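PDB 4RL3: chitinase A from Pteris ryukyuensis, which probably hydrolyses the glycosidic bonds of chitin through this family 18 catalytic domain, one part of a longer protein that also carries a LysM region. Local coordinates for residues Ile22-Phe28 / His70-Lys74; Ile51-Asn55 / Leu110-Tyr114; Pro88-Thr92 / Tyr123-Val129; Glu163-Thr167 / Ser205-Gly209; Cys233-Lys237 / Thr268-Ser272. All coordinates share one frame; numbering follows the deposited sequence.

Interaction 1: Ile22-Phe28 / His70-Lys74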
# COMPACT_ATOMS: atom_id res chain seq x y z
N ILE A 22 -13.41 -10.69 -5.32
CA ILE A 22 -12.83 -11.24 -4.08
C ILE A 22 -12.87 -12.77 -4.14
O ILE A 22 -13.94 -13.38 -4.14
CB ILE A 22 -13.60 -10.75 -2.83
CG1 ILE A 22 -13.52 -9.22 -2.70
CG2 ILE A 22 -13.07 -11.43 -1.57
CD1 ILE A 22 -14.59 -8.61 -1.82
N ASN A 23 -11.69 -13.38 -4.20
CA ASN A 23 -11.56 -14.84 -4.17
C ASN A 23 -11.47 -15.27 -2.71
O ASN A 23 -10.66 -14.74 -1.97
CB ASN A 23 -10.29 -15.23 -4.93
CG ASN A 23 -10.15 -16.73 -5.10
OD1 ASN A 23 -10.16 -17.49 -4.13
ND2 ASN A 23 -10.00 -17.17 -6.34
N SER A 24 -12.28 -16.25 -2.31
CA SER A 24 -12.31 -16.67 -0.90
C SER A 24 -11.03 -17.36 -0.40
O SER A 24 -10.83 -17.52 0.82
CB SER A 24 -13.51 -17.60 -0.66
OG SER A 24 -13.34 -18.86 -1.30
N GLY A 25 -10.18 -17.77 -1.34
CA GLY A 25 -8.99 -18.54 -1.03
C GLY A 25 -7.71 -17.77 -0.80
O GLY A 25 -6.67 -18.38 -0.53
N VAL A 26 -7.76 -16.44 -0.94
CA VAL A 26 -6.59 -15.61 -0.66
C VAL A 26 -6.81 -14.84 0.63
O VAL A 26 -7.95 -14.65 1.07
CB VAL A 26 -6.29 -14.58 -1.79
CG1 VAL A 26 -6.05 -15.27 -3.12
CG2 VAL A 26 -7.39 -13.52 -1.92
N THR A 27 -5.71 -14.41 1.23
CA THR A 27 -5.73 -13.39 2.27
C THR A 27 -5.89 -12.06 1.53
O THR A 27 -4.96 -11.63 0.85
CB THR A 27 -4.43 -13.42 3.09
OG1 THR A 27 -4.39 -14.65 3.83
CG2 THR A 27 -4.33 -12.27 4.06
N PHE A 28 -7.05 -11.43 1.66
CA PHE A 28 -7.42 -10.28 0.85
C PHE A 28 -7.35 -8.99 1.64
O PHE A 28 -8.02 -8.85 2.67
CB PHE A 28 -8.85 -10.46 0.31
CG PHE A 28 -9.22 -9.48 -0.77
CD1 PHE A 28 -9.41 -8.14 -0.47
CD2 PHE A 28 -9.34 -9.90 -2.08
CE1 PHE A 28 -9.73 -7.24 -1.47
CE2 PHE A 28 -9.65 -9.00 -3.08
CZ PHE A 28 -9.85 -7.67 -2.78
N HIS A 70 -17.13 -11.27 3.94
CA HIS A 70 -15.95 -12.01 3.49
C HIS A 70 -14.92 -12.09 4.60
O HIS A 70 -14.18 -11.14 4.85
CB HIS A 70 -15.34 -11.32 2.27
CG HIS A 70 -16.30 -11.15 1.15
ND1 HIS A 70 -16.62 -12.16 0.28
CD2 HIS A 70 -17.07 -10.09 0.80
CE1 HIS A 70 -17.53 -11.74 -0.57
NE2 HIS A 70 -17.82 -10.49 -0.28
N SER A 71 -14.85 -13.25 5.25
CA SER A 71 -14.02 -13.43 6.43
C SER A 71 -12.51 -13.36 6.13
O SER A 71 -11.71 -13.19 7.05
CB SER A 71 -14.36 -14.75 7.14
OG SER A 71 -14.04 -15.89 6.36
N ASN A 72 -12.15 -13.47 4.86
CA ASN A 72 -10.76 -13.36 4.43
C ASN A 72 -10.34 -11.94 4.12
O ASN A 72 -9.19 -11.74 3.73
CB ASN A 72 -10.50 -14.25 3.22
CG ASN A 72 -11.29 -13.82 1.99
OD1 ASN A 72 -12.47 -13.45 2.08
ND2 ASN A 72 -10.65 -13.88 0.83
N VAL A 73 -11.24 -10.97 4.28
CA VAL A 73 -10.95 -9.57 3.96
C VAL A 73 -10.55 -8.73 5.18
O VAL A 73 -11.21 -8.76 6.22
CB VAL A 73 -12.14 -8.91 3.23
CG1 VAL A 73 -11.92 -7.40 3.07
CG2 VAL A 73 -12.35 -9.56 1.86
N LYS A 74 -9.46 -7.98 5.02
CA LYS A 74 -9.06 -6.91 5.93
C LYS A 74 -8.97 -5.62 5.13
O LYS A 74 -8.87 -5.64 3.89
CB LYS A 74 -7.70 -7.21 6.57
CG LYS A 74 -7.67 -8.37 7.56
CD LYS A 74 -6.27 -8.49 8.15
CE LYS A 74 -6.11 -9.61 9.16
NZ LYS A 74 -4.70 -9.67 9.65

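Interaction 2: Ile51-Asn55 / Leu110-Tyr114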
# COMPACT_ATOMS: atom_id res chain seq x y z
N ILE A 51 -8.57 12.54 6.03
CA ILE A 51 -9.06 11.56 5.07
C ILE A 51 -9.09 12.12 3.66
O ILE A 51 -9.79 13.10 3.39
CB ILE A 51 -10.48 11.10 5.47
CG1 ILE A 51 -10.43 10.39 6.83
CG2 ILE A 51 -11.08 10.19 4.40
CD1 ILE A 51 -11.78 10.10 7.43
N TYR A 52 -8.35 11.47 2.76
CA TYR A 52 -8.34 11.82 1.35
C TYR A 52 -8.57 10.59 0.47
O TYR A 52 -7.93 10.41 -0.56
CB TYR A 52 -7.07 12.58 0.97
CG TYR A 52 -6.95 13.89 1.72
CD1 TYR A 52 -7.70 15.00 1.35
CD2 TYR A 52 -6.12 14.00 2.83
CE1 TYR A 52 -7.61 16.19 2.05
CE2 TYR A 52 -6.02 15.18 3.54
CZ TYR A 52 -6.76 16.27 3.14
OH TYR A 52 -6.66 17.45 3.85
N TRP A 53 -9.49 9.74 0.92
CA TRP A 53 -10.18 8.84 -0.01
C TRP A 53 -11.64 9.25 -0.05
O TRP A 53 -12.09 10.08 0.74
CB TRP A 53 -10.05 7.37 0.39
CG TRP A 53 -10.76 6.97 1.65
CD1 TRP A 53 -12.04 6.50 1.77
CD2 TRP A 53 -10.21 6.95 2.96
NE1 TRP A 53 -12.32 6.21 3.09
CE2 TRP A 53 -11.21 6.48 3.84
CE3 TRP A 53 -8.95 7.28 3.49
CZ2 TRP A 53 -10.99 6.34 5.21
CZ3 TRP A 53 -8.75 7.15 4.85
CH2 TRP A 53 -9.76 6.68 5.69
N GLN A 54 -12.37 8.63 -0.97
CA GLN A 54 -13.79 8.95 -1.16
C GLN A 54 -14.63 8.33 -0.06
O GLN A 54 -15.33 7.34 -0.28
CB GLN A 54 -14.27 8.50 -2.54
CG GLN A 54 -15.60 9.12 -2.92
CD GLN A 54 -16.04 8.83 -4.34
OE1 GLN A 54 -15.75 7.76 -4.90
NE2 GLN A 54 -16.76 9.77 -4.94
N ASN A 55 -14.54 8.92 1.14
CA ASN A 55 -15.15 8.32 2.33
C ASN A 55 -16.66 8.50 2.43
O ASN A 55 -17.29 7.86 3.29
CB ASN A 55 -14.47 8.83 3.61
CG ASN A 55 -14.69 10.32 3.85
OD1 ASN A 55 -14.59 11.13 2.93
ND2 ASN A 55 -14.94 10.68 5.10
N LEU A 110 -8.71 6.90 13.63
CA LEU A 110 -9.22 6.60 12.30
C LEU A 110 -9.43 5.11 12.11
O LEU A 110 -10.44 4.68 11.56
CB LEU A 110 -8.26 7.14 11.23
CG LEU A 110 -8.69 7.00 9.77
CD1 LEU A 110 -9.90 7.87 9.49
CD2 LEU A 110 -7.53 7.36 8.85
N ILE A 111 -8.46 4.32 12.57
CA ILE A 111 -8.54 2.86 12.49
C ILE A 111 -9.75 2.33 13.27
O ILE A 111 -10.48 1.45 12.79
CB ILE A 111 -7.23 2.23 13.00
CG1 ILE A 111 -6.13 2.44 11.96
CG2 ILE A 111 -7.40 0.73 13.28
CD1 ILE A 111 -4.72 2.33 12.50
N ASN A 112 -9.97 2.87 14.46
CA ASN A 112 -11.14 2.47 15.24
C ASN A 112 -12.44 2.92 14.60
O ASN A 112 -13.41 2.16 14.62
CB ASN A 112 -11.02 2.99 16.67
CG ASN A 112 -9.98 2.22 17.46
OD1 ASN A 112 -9.68 1.07 17.15
ND2 ASN A 112 -9.42 2.86 18.49
N GLN A 113 -12.46 4.10 14.00
CA GLN A 113 -13.67 4.61 13.35
C GLN A 113 -14.07 3.78 12.14
O GLN A 113 -15.26 3.49 11.94
CB GLN A 113 -13.48 6.06 12.92
CG GLN A 113 -14.73 6.68 12.30
CD GLN A 113 -14.51 8.05 11.72
OE1 GLN A 113 -13.38 8.57 11.67
NE2 GLN A 113 -15.59 8.66 11.23
N TYR A 114 -13.08 3.44 11.32
CA TYR A 114 -13.30 2.75 10.04
C TYR A 114 -13.10 1.23 10.12
O TYR A 114 -13.21 0.55 9.10
CB TYR A 114 -12.42 3.38 8.94
CG TYR A 114 -13.04 4.64 8.37
CD1 TYR A 114 -12.96 5.84 9.05
CD2 TYR A 114 -13.73 4.61 7.16
CE1 TYR A 114 -13.56 6.97 8.56
CE2 TYR A 114 -14.32 5.75 6.65
CZ TYR A 114 -14.24 6.93 7.34
OH TYR A 114 -14.85 8.07 6.85

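Interaction 3: Pro88-Thr92 / Tyr123-Val129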
# COMPACT_ATOMS: atom_id res chain seq x y z
N PRO A 88 2.90 18.52 -3.89
CA PRO A 88 3.55 17.31 -3.39
C PRO A 88 3.38 17.11 -1.89
O PRO A 88 3.51 18.05 -1.10
CB PRO A 88 5.03 17.52 -3.76
CG PRO A 88 5.00 18.53 -4.87
CD PRO A 88 3.87 19.44 -4.51
N VAL A 89 3.06 15.88 -1.50
CA VAL A 89 2.97 15.53 -0.10
C VAL A 89 4.38 15.36 0.44
O VAL A 89 4.93 14.26 0.44
CB VAL A 89 2.13 14.25 0.11
CG1 VAL A 89 2.09 13.87 1.59
CG2 VAL A 89 0.72 14.44 -0.41
N GLN A 90 4.96 16.46 0.90
CA GLN A 90 6.28 16.47 1.50
C GLN A 90 6.19 15.94 2.91
O GLN A 90 5.42 16.50 3.72
CB GLN A 90 6.85 17.89 1.54
CG GLN A 90 7.20 18.45 0.18
CD GLN A 90 8.39 17.76 -0.45
OE1 GLN A 90 9.10 16.97 0.19
NE2 GLN A 90 8.64 18.06 -1.72
N PHE A 91 6.93 14.89 3.23
CA PHE A 91 6.95 14.46 4.62
C PHE A 91 7.59 15.57 5.45
O PHE A 91 8.67 16.05 5.13
CB PHE A 91 7.74 13.16 4.83
CG PHE A 91 7.59 12.62 6.23
CD1 PHE A 91 8.39 13.11 7.26
CD2 PHE A 91 6.62 11.69 6.52
CE1 PHE A 91 8.24 12.64 8.54
CE2 PHE A 91 6.47 11.22 7.81
CZ PHE A 91 7.27 11.70 8.82
N THR A 92 6.92 15.96 6.53
CA THR A 92 7.46 17.03 7.37
C THR A 92 6.95 16.94 8.81
O THR A 92 5.79 16.60 9.07
CB THR A 92 7.21 18.41 6.72
OG1 THR A 92 7.85 19.44 7.48
CG2 THR A 92 5.75 18.69 6.58
N TYR A 123 4.76 7.51 1.54
CA TYR A 123 5.37 8.80 1.26
C TYR A 123 6.42 8.67 0.18
O TYR A 123 7.11 7.65 0.10
CB TYR A 123 6.02 9.37 2.51
CG TYR A 123 5.04 9.86 3.55
CD1 TYR A 123 4.48 11.12 3.46
CD2 TYR A 123 4.71 9.06 4.64
CE1 TYR A 123 3.61 11.58 4.43
CE2 TYR A 123 3.82 9.49 5.60
CZ TYR A 123 3.27 10.75 5.50
OH TYR A 123 2.40 11.18 6.49
N GLU A 124 6.56 9.70 -0.65
CA GLU A 124 7.59 9.68 -1.69
C GLU A 124 8.39 10.97 -1.86
O GLU A 124 9.32 11.01 -2.65
CB GLU A 124 6.97 9.30 -3.03
CG GLU A 124 6.11 10.39 -3.65
CD GLU A 124 5.72 10.07 -5.08
OE1 GLU A 124 4.54 9.74 -5.28
OE2 GLU A 124 6.59 10.12 -5.99
N HIS A 125 8.02 12.02 -1.13
CA HIS A 125 8.70 13.31 -1.24
C HIS A 125 9.38 13.62 0.07
O HIS A 125 8.73 13.72 1.11
CB HIS A 125 7.72 14.41 -1.60
CG HIS A 125 6.94 14.13 -2.84
ND1 HIS A 125 7.51 14.20 -4.09
CD2 HIS A 125 5.66 13.76 -3.03
CE1 HIS A 125 6.60 13.88 -5.00
NE2 HIS A 125 5.47 13.62 -4.38
N PHE A 126 10.69 13.80 0.01
CA PHE A 126 11.53 13.95 1.19
C PHE A 126 12.44 15.16 1.11
O PHE A 126 13.50 15.18 1.72
CB PHE A 126 12.36 12.67 1.36
CG PHE A 126 11.51 11.45 1.51
CD1 PHE A 126 10.80 11.25 2.66
CD2 PHE A 126 11.40 10.52 0.49
CE1 PHE A 126 10.00 10.14 2.82
CE2 PHE A 126 10.59 9.41 0.63
CZ PHE A 126 9.90 9.21 1.80
N ASP A 127 11.98 16.19 0.42
CA ASP A 127 12.81 17.38 0.20
C ASP A 127 12.87 18.30 1.43
O ASP A 127 13.68 19.22 1.45
CB ASP A 127 12.29 18.13 -1.02
CG ASP A 127 12.21 17.25 -2.25
OD1 ASP A 127 13.24 16.64 -2.61
OD2 ASP A 127 11.12 17.12 -2.85
N GLN A 128 12.02 18.05 2.43
CA GLN A 128 11.91 18.90 3.62
C GLN A 128 12.21 18.15 4.92
O GLN A 128 11.90 18.64 6.01
CB GLN A 128 10.50 19.51 3.70
CG GLN A 128 10.12 20.36 2.49
CD GLN A 128 8.73 20.97 2.57
OE1 GLN A 128 8.30 21.64 1.63
NE2 GLN A 128 8.01 20.72 3.66
N VAL A 129 12.82 16.98 4.80
CA VAL A 129 13.11 16.14 5.96
C VAL A 129 14.35 15.28 5.72
O VAL A 129 14.60 14.82 4.60
CB VAL A 129 11.90 15.25 6.31
CG1 VAL A 129 11.65 14.19 5.25
CG2 VAL A 129 12.07 14.63 7.69
O HOH W 1 4.62 11.69 -0.25
O HOH W 2 9.97 16.23 2.82
O HOH W 3 10.42 18.26 8.47

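Interaction 4: Glu163-Thr167 / Ser205-Gly209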
# COMPACT_ATOMS: atom_id res chain seq x y z
N GLU A 163 14.73 4.47 -2.48
CA GLU A 163 15.47 3.35 -1.88
C GLU A 163 16.19 3.71 -0.59
O GLU A 163 16.16 2.95 0.37
CB GLU A 163 16.48 2.82 -2.91
CG GLU A 163 17.34 1.65 -2.46
CD GLU A 163 18.15 1.11 -3.62
OE1 GLU A 163 17.54 0.70 -4.64
OE2 GLU A 163 19.41 1.14 -3.55
N SER A 164 16.84 4.88 -0.58
CA SER A 164 17.59 5.30 0.59
C SER A 164 16.72 5.35 1.84
O SER A 164 17.09 4.86 2.91
CB SER A 164 18.22 6.68 0.35
OG SER A 164 19.05 7.03 1.44
N GLN A 165 15.53 5.93 1.70
CA GLN A 165 14.61 6.07 2.82
C GLN A 165 14.03 4.74 3.26
O GLN A 165 14.04 4.41 4.45
CB GLN A 165 13.47 7.02 2.47
CG GLN A 165 13.89 8.48 2.38
CD GLN A 165 14.50 8.89 1.05
OE1 GLN A 165 14.48 8.15 0.05
NE2 GLN A 165 15.06 10.09 1.02
N TYR A 166 13.50 3.98 2.32
CA TYR A 166 12.77 2.77 2.70
C TYR A 166 13.65 1.58 3.06
O TYR A 166 13.26 0.77 3.90
CB TYR A 166 11.73 2.42 1.65
CG TYR A 166 10.52 3.33 1.73
CD1 TYR A 166 9.48 3.06 2.63
CD2 TYR A 166 10.42 4.47 0.94
CE1 TYR A 166 8.38 3.89 2.71
CE2 TYR A 166 9.32 5.30 1.03
CZ TYR A 166 8.31 5.01 1.92
OH TYR A 166 7.20 5.84 2.00
N THR A 167 14.83 1.45 2.45
CA THR A 167 15.73 0.39 2.90
C THR A 167 16.25 0.64 4.32
O THR A 167 16.41 -0.29 5.11
CB THR A 167 16.93 0.15 1.96
OG1 THR A 167 17.70 1.35 1.80
CG2 THR A 167 16.46 -0.38 0.60
N SER A 205 16.14 -8.54 -2.98
CA SER A 205 17.44 -8.57 -2.31
C SER A 205 17.68 -7.37 -1.37
O SER A 205 18.48 -7.48 -0.45
CB SER A 205 18.58 -8.64 -3.34
OG SER A 205 18.83 -7.38 -3.93
N LYS A 206 16.97 -6.27 -1.61
CA LYS A 206 17.09 -5.04 -0.82
C LYS A 206 16.12 -4.96 0.35
O LYS A 206 16.28 -4.10 1.23
CB LYS A 206 16.85 -3.82 -1.72
CG LYS A 206 17.86 -3.71 -2.86
CD LYS A 206 17.42 -2.70 -3.91
CE LYS A 206 18.45 -2.61 -5.03
NZ LYS A 206 18.02 -1.66 -6.09
N TYR A 207 15.12 -5.85 0.36
CA TYR A 207 14.03 -5.81 1.34
C TYR A 207 13.83 -7.17 2.00
O TYR A 207 12.70 -7.67 2.15
CB TYR A 207 12.75 -5.30 0.68
CG TYR A 207 12.83 -3.82 0.40
CD1 TYR A 207 12.65 -2.91 1.44
CD2 TYR A 207 13.14 -3.34 -0.86
CE1 TYR A 207 12.75 -1.55 1.21
CE2 TYR A 207 13.23 -1.98 -1.10
CZ TYR A 207 13.03 -1.09 -0.04
OH TYR A 207 13.14 0.27 -0.25
N GLY A 208 14.95 -7.78 2.38
CA GLY A 208 14.93 -8.96 3.24
C GLY A 208 14.98 -10.30 2.54
O GLY A 208 14.97 -11.33 3.20
N GLY A 209 15.03 -10.30 1.20
CA GLY A 209 15.24 -11.52 0.42
C GLY A 209 14.06 -11.96 -0.40
O GLY A 209 14.21 -12.72 -1.34
O HOH W 4 16.14 -3.14 3.92

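Interaction 5: Cys233-Lys237 / Thr268-Ser272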
# COMPACT_ATOMS: atom_id res chain seq x y z
N CYS A 233 4.85 -13.79 -12.52
CA CYS A 233 4.39 -14.24 -11.22
C CYS A 233 4.22 -15.76 -11.16
O CYS A 233 4.43 -16.37 -10.12
CB CYS A 233 3.09 -13.54 -10.83
SG CYS A 233 3.33 -11.84 -10.28
N GLN A 234 3.81 -16.37 -12.27
CA GLN A 234 3.70 -17.83 -12.33
C GLN A 234 5.07 -18.50 -12.13
O GLN A 234 5.18 -19.53 -11.45
CB GLN A 234 3.03 -18.28 -13.64
CG GLN A 234 2.83 -19.79 -13.78
CD GLN A 234 2.12 -20.42 -12.59
OE1 GLN A 234 0.96 -20.10 -12.30
NE2 GLN A 234 2.81 -21.32 -11.88
N GLN A 235 6.13 -17.88 -12.66
CA GLN A 235 7.49 -18.40 -12.47
C GLN A 235 7.92 -18.29 -11.01
O GLN A 235 8.45 -19.23 -10.44
CB GLN A 235 8.48 -17.64 -13.33
CG GLN A 235 8.29 -17.82 -14.82
CD GLN A 235 9.29 -17.02 -15.62
OE1 GLN A 235 10.46 -16.88 -15.22
NE2 GLN A 235 8.85 -16.48 -16.75
N LEU A 236 7.68 -17.13 -10.40
CA LEU A 236 8.00 -16.96 -8.99
C LEU A 236 7.22 -17.93 -8.11
O LEU A 236 7.74 -18.44 -7.12
CB LEU A 236 7.73 -15.51 -8.56
CG LEU A 236 8.63 -14.47 -9.23
CD1 LEU A 236 8.08 -13.07 -9.01
CD2 LEU A 236 10.06 -14.57 -8.72
N LYS A 237 5.96 -18.19 -8.47
CA LYS A 237 5.11 -19.11 -7.71
C LYS A 237 5.63 -20.54 -7.82
O LYS A 237 5.72 -21.26 -6.81
CB LYS A 237 3.67 -19.04 -8.20
CG LYS A 237 2.72 -19.99 -7.48
CD LYS A 237 1.39 -20.08 -8.21
CE LYS A 237 0.60 -21.30 -7.80
NZ LYS A 237 0.29 -21.25 -6.35
N THR A 268 -6.59 -15.91 -8.78
CA THR A 268 -6.64 -17.28 -9.27
C THR A 268 -5.22 -17.86 -9.32
O THR A 268 -5.02 -19.01 -8.90
CB THR A 268 -7.35 -17.33 -10.63
OG1 THR A 268 -8.74 -17.11 -10.39
CG2 THR A 268 -7.17 -18.67 -11.35
N LEU A 269 -4.26 -17.07 -9.75
CA LEU A 269 -2.86 -17.54 -9.80
C LEU A 269 -2.38 -17.91 -8.39
O LEU A 269 -1.73 -18.94 -8.20
CB LEU A 269 -1.95 -16.48 -10.42
CG LEU A 269 -0.45 -16.78 -10.55
CD1 LEU A 269 0.13 -15.87 -11.60
CD2 LEU A 269 0.32 -16.63 -9.24
N LEU A 270 -2.70 -17.07 -7.41
CA LEU A 270 -2.23 -17.30 -6.05
C LEU A 270 -2.86 -18.54 -5.40
O LEU A 270 -2.24 -19.15 -4.54
CB LEU A 270 -2.48 -16.07 -5.18
CG LEU A 270 -1.61 -14.86 -5.54
CD1 LEU A 270 -2.13 -13.63 -4.83
CD2 LEU A 270 -0.14 -15.10 -5.22
N THR A 271 -4.07 -18.91 -5.83
CA THR A 271 -4.79 -20.02 -5.21
C THR A 271 -4.72 -21.33 -5.98
O THR A 271 -5.17 -22.36 -5.47
CB THR A 271 -6.28 -19.65 -4.98
OG1 THR A 271 -6.89 -19.25 -6.21
CG2 THR A 271 -6.38 -18.52 -3.99
N SER A 272 -4.13 -21.33 -7.18
CA SER A 272 -4.17 -22.51 -8.04
C SER A 272 -3.02 -23.47 -7.76
O SER A 272 -2.11 -23.19 -6.97
CB SER A 272 -4.12 -22.09 -9.51
OG SER A 272 -2.83 -21.63 -9.84
OXT SER A 272 -2.97 -24.57 -8.33
O HOH W 5 -1.86 -22.06 -4.65

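Interaction 1: Ile22-Phe28 / His70-Lys74
The amide of Asn-72 reaches across to the turn before the neighbouring strand, where ND2 donates to Val-26 O at 2.8 Å. The bond is nearly straight (169° at the hydrogen), and Val-26 O lies almost in the plane of the amide. A chi1 of 64° places Asn-72 CG between its own backbone N and carbonyl carbon, which folds the amide back over the turn of residues 23-26. Two backbone bonds follow: Phe-28 N to Asn-72 O at 3.0 Å and Lys-74 N to Phe-28 O at 2.9 Å. Phe-28 thus bonds to the residues on either side of Val-73, the pattern of a parallel bridge, and Val-73 CA lies 3.3 Å from Phe-28 O in a CA-H...O contact. Outward of this lies the packing. Val-73 CG2 touches both Phe-28 CB (3.9 Å) and Ile-22 CG2 (4.0 Å), with the Phe-28 and Val-73 side chains lying side by side. Ile-22 CD1 lies over one face of the His-70 imidazole, offset toward the rim, as a CH-pi contact 4.1 Å from the ring centroid. Lys-74 leads away from the contact, and its NZ bonds to Ser-152. The chemistry implies that strands 27-36 and 73-81 are paired in parallel close to their starts, with the Asn-72 amide extending the polar link back into the preceding turn.

Interaction 2: Ile51-Asn55 / Leu110-Tyr114
Tyr-114 leaves helix 96-114 toward the loop 51-55, its CG anti to the carbonyl carbon (chi1 -82°), and CB carries the ring out until one face meets the indole edge of Trp-53. From CG onward that face is occupied: Trp-53 CZ2 stands 3.6 Å above the plane, offset toward the rim, and comes within 3.7 Å of Tyr-114 CE2. The planes are 83° apart and the Trp-53 edge points at the Tyr-114 face, so the pair is a T-shaped stack. Further out, Tyr-114 CE1 meets Ile-51 CD1 at 3.8 Å, obliquely and on the same side as the indole. At the tip, OH accepts from Asn-55 ND2 at 3.1 Å in a bond that lies in the amide plane and is bent only to 161°. Leu-110, one helical turn earlier, completes the surface: its CD1 touches Ile-51 CD1 at 3.6 Å, while its CD2 meets the indole edge at Trp-53 CH2 (3.9 Å). Ile-51 CG2 in turn covers a face of Trp-53, whose NE1 bonds to Leu-58 O. Leu-110 also touches Ala-35 of strand 27-36. The arrangement belongs to the outer layer of a TIM barrel, where a helix packs against the strands and, here, against the loop after the short strand 50-51.

Interaction 3: Pro88-Thr92 / Tyr123-Val129
Gln-90 CG lies anti to the carbonyl carbon and the chain then bends at chi2 (-69°), which brings the amide to Asp-127, where it is met twice. NE2 donates to Asp-127 OD2 at 2.9 Å, nearly straight (167°) and on the anti lone pair, while OE1 accepts from Asp-127 N at 3.0 Å. Both ends of the amide are therefore held by one residue, which fixes its rotation. The Gln-128 amide crosses the aliphatic part of Gln-90, its NE2 3.7 Å from Gln-90 CB. Phe-91 N bonds to His-125 O at 3.0 Å, and the Phe-91 side chain, extended away from its own backbone N, turns inward. Its CD2 stands 3.4 Å above the centre of the Tyr-123 ring; with planes 82° apart this is an edge-to-face stack. Both methyls of Val-129 meet CD1 of the same phenyl ring.

Residues 123-129 follow strand 118-123 of the TIM barrel, and Tyr-123 and Glu-124 close the DxxDxDxE signature of family 18 chitinases. The contact thus sits at the C-terminal ends of the barrel strands, the side where this family has its active site. Tyr-123 OH bonds to Asp-37 and His-125 NE2 to Asp-82, so both rings are also tied to neighbouring loops. Across the His-125 imidazole, Pro-88 CB lies over the centre of one face, 3.9 Å from the centroid, and Glu-124 CG covers the opposite face. One water bridges the backbones, donating to Val-89 O at 2.7 Å and accepting from Glu-124 N.

Interaction 4: Glu163-Thr167 / Ser205-Gly209
The charged link between the two segments is a salt bridge: Lys-206 NZ lies 2.8 Å from Glu-163 OE1. Both chains are extended and meet at about a right angle, but the ammonium comes from above the carboxylate plane, 36° out of it. Only OE1 is used in this bond, since Glu-163 OE2 stays 4.0 Å from Lys-206 NZ.

The uncharged polar link across the segments runs through a water. It donates to Thr-167 O and to Lys-206 O (2.9 Å), joining the two backbones where they do not meet directly. Within the helix, Thr-167 OG1 donates to Glu-163 O at 2.6 Å. The same oxygen accepts from Thr-167 N, and the two donors reach it from opposite faces of its plane. Chi1 of 58° sets OG1 between N and the carbonyl carbon, which turns CG2 toward the other segment.

These segments lie on helix 163-173, which follows strand 153-156, and at the end of helix 193-206, which follows strand 179-180; they are successive helices of the outer layer of the TIM barrel. The Tyr-207 and Tyr-166 side chains both touch Ile-156 of the strand beneath, and Tyr-166 OH bonds to Tyr-123 O.

Packing falls mainly to the Tyr-207 ring, whose outer atoms meet residues 166-167. The Thr-167 side chain crosses it at about a right angle, CG2 3.6 Å from Tyr-207 CZ. Tyr-207 OH is 3.2 Å from Tyr-166 CB. Tyr-166 O lies at the ring edge, near its plane, 3.6 Å from Tyr-207 CE1. Thr-167 N stands 3.4 Å from Tyr-207 OH, but the angle is too poor for a hydrogen bond.

Interaction 5: Cys233-Lys237 / Thr268-Ser272
Leu-269 overlaps the side of helix 226-238 with both methyls: CD1 touches Cys-233 CB at 3.8 Å and lies as close to Gln-234 N, while CD2 meets Lys-237 CD at 3.8 Å. Its CG, anti to the backbone N (chi1 180°), extends the branch toward the neighbouring helix. Lys-237 slides past it in the opposite direction, extended as far as CE and then bent at its last torsion (chi4 61°). That bend takes NZ to the chain terminus, where it donates at 3.1 Å, from a position tilted out of the carbonyl plane, to Ser-272 O, one oxygen of the C-terminal carboxylate, whose negative charge would probably strengthen the bond. A water ties the same corner together: it accepts from Lys-237 NZ at 2.9 Å and donates to Leu-270 O and to Ser-272 O, the latter at 2.6 Å. Gln-234 adds a lighter contact, its OE1 4.0 Å from Leu-269 CG, while its NE2 bonds to Ser-238 OG. Cys-233 and Leu-270 both touch Ile-245 of strand 244-248. Helix 226-238 precedes that strand and helix 261-271 follows it, so the pair is characteristic of adjacent outer helices in a TIM barrel.

In the fold
All five contacts belong to one TIM barrel but sample different layers. Interaction 1 pairs two barrel strands at their starts; interaction 3 joins loops beyond strand ends on the other side of the chain's centre, about 34 Å away between centres. Interactions 2, 4 and 5 lie in the helical layer: interaction 2 is the buried one, aromatic and aliphatic with a single polar tip, whereas 4 and 5 are partly buried and each use a lysine, bonded to a glutamate carboxylate in one and the C-terminal carboxylate in the other. Neighbours touch: Val-26 packs on Thr-271 between 1 and 5, and Phe-126 on Gln-165 between 3 and 4.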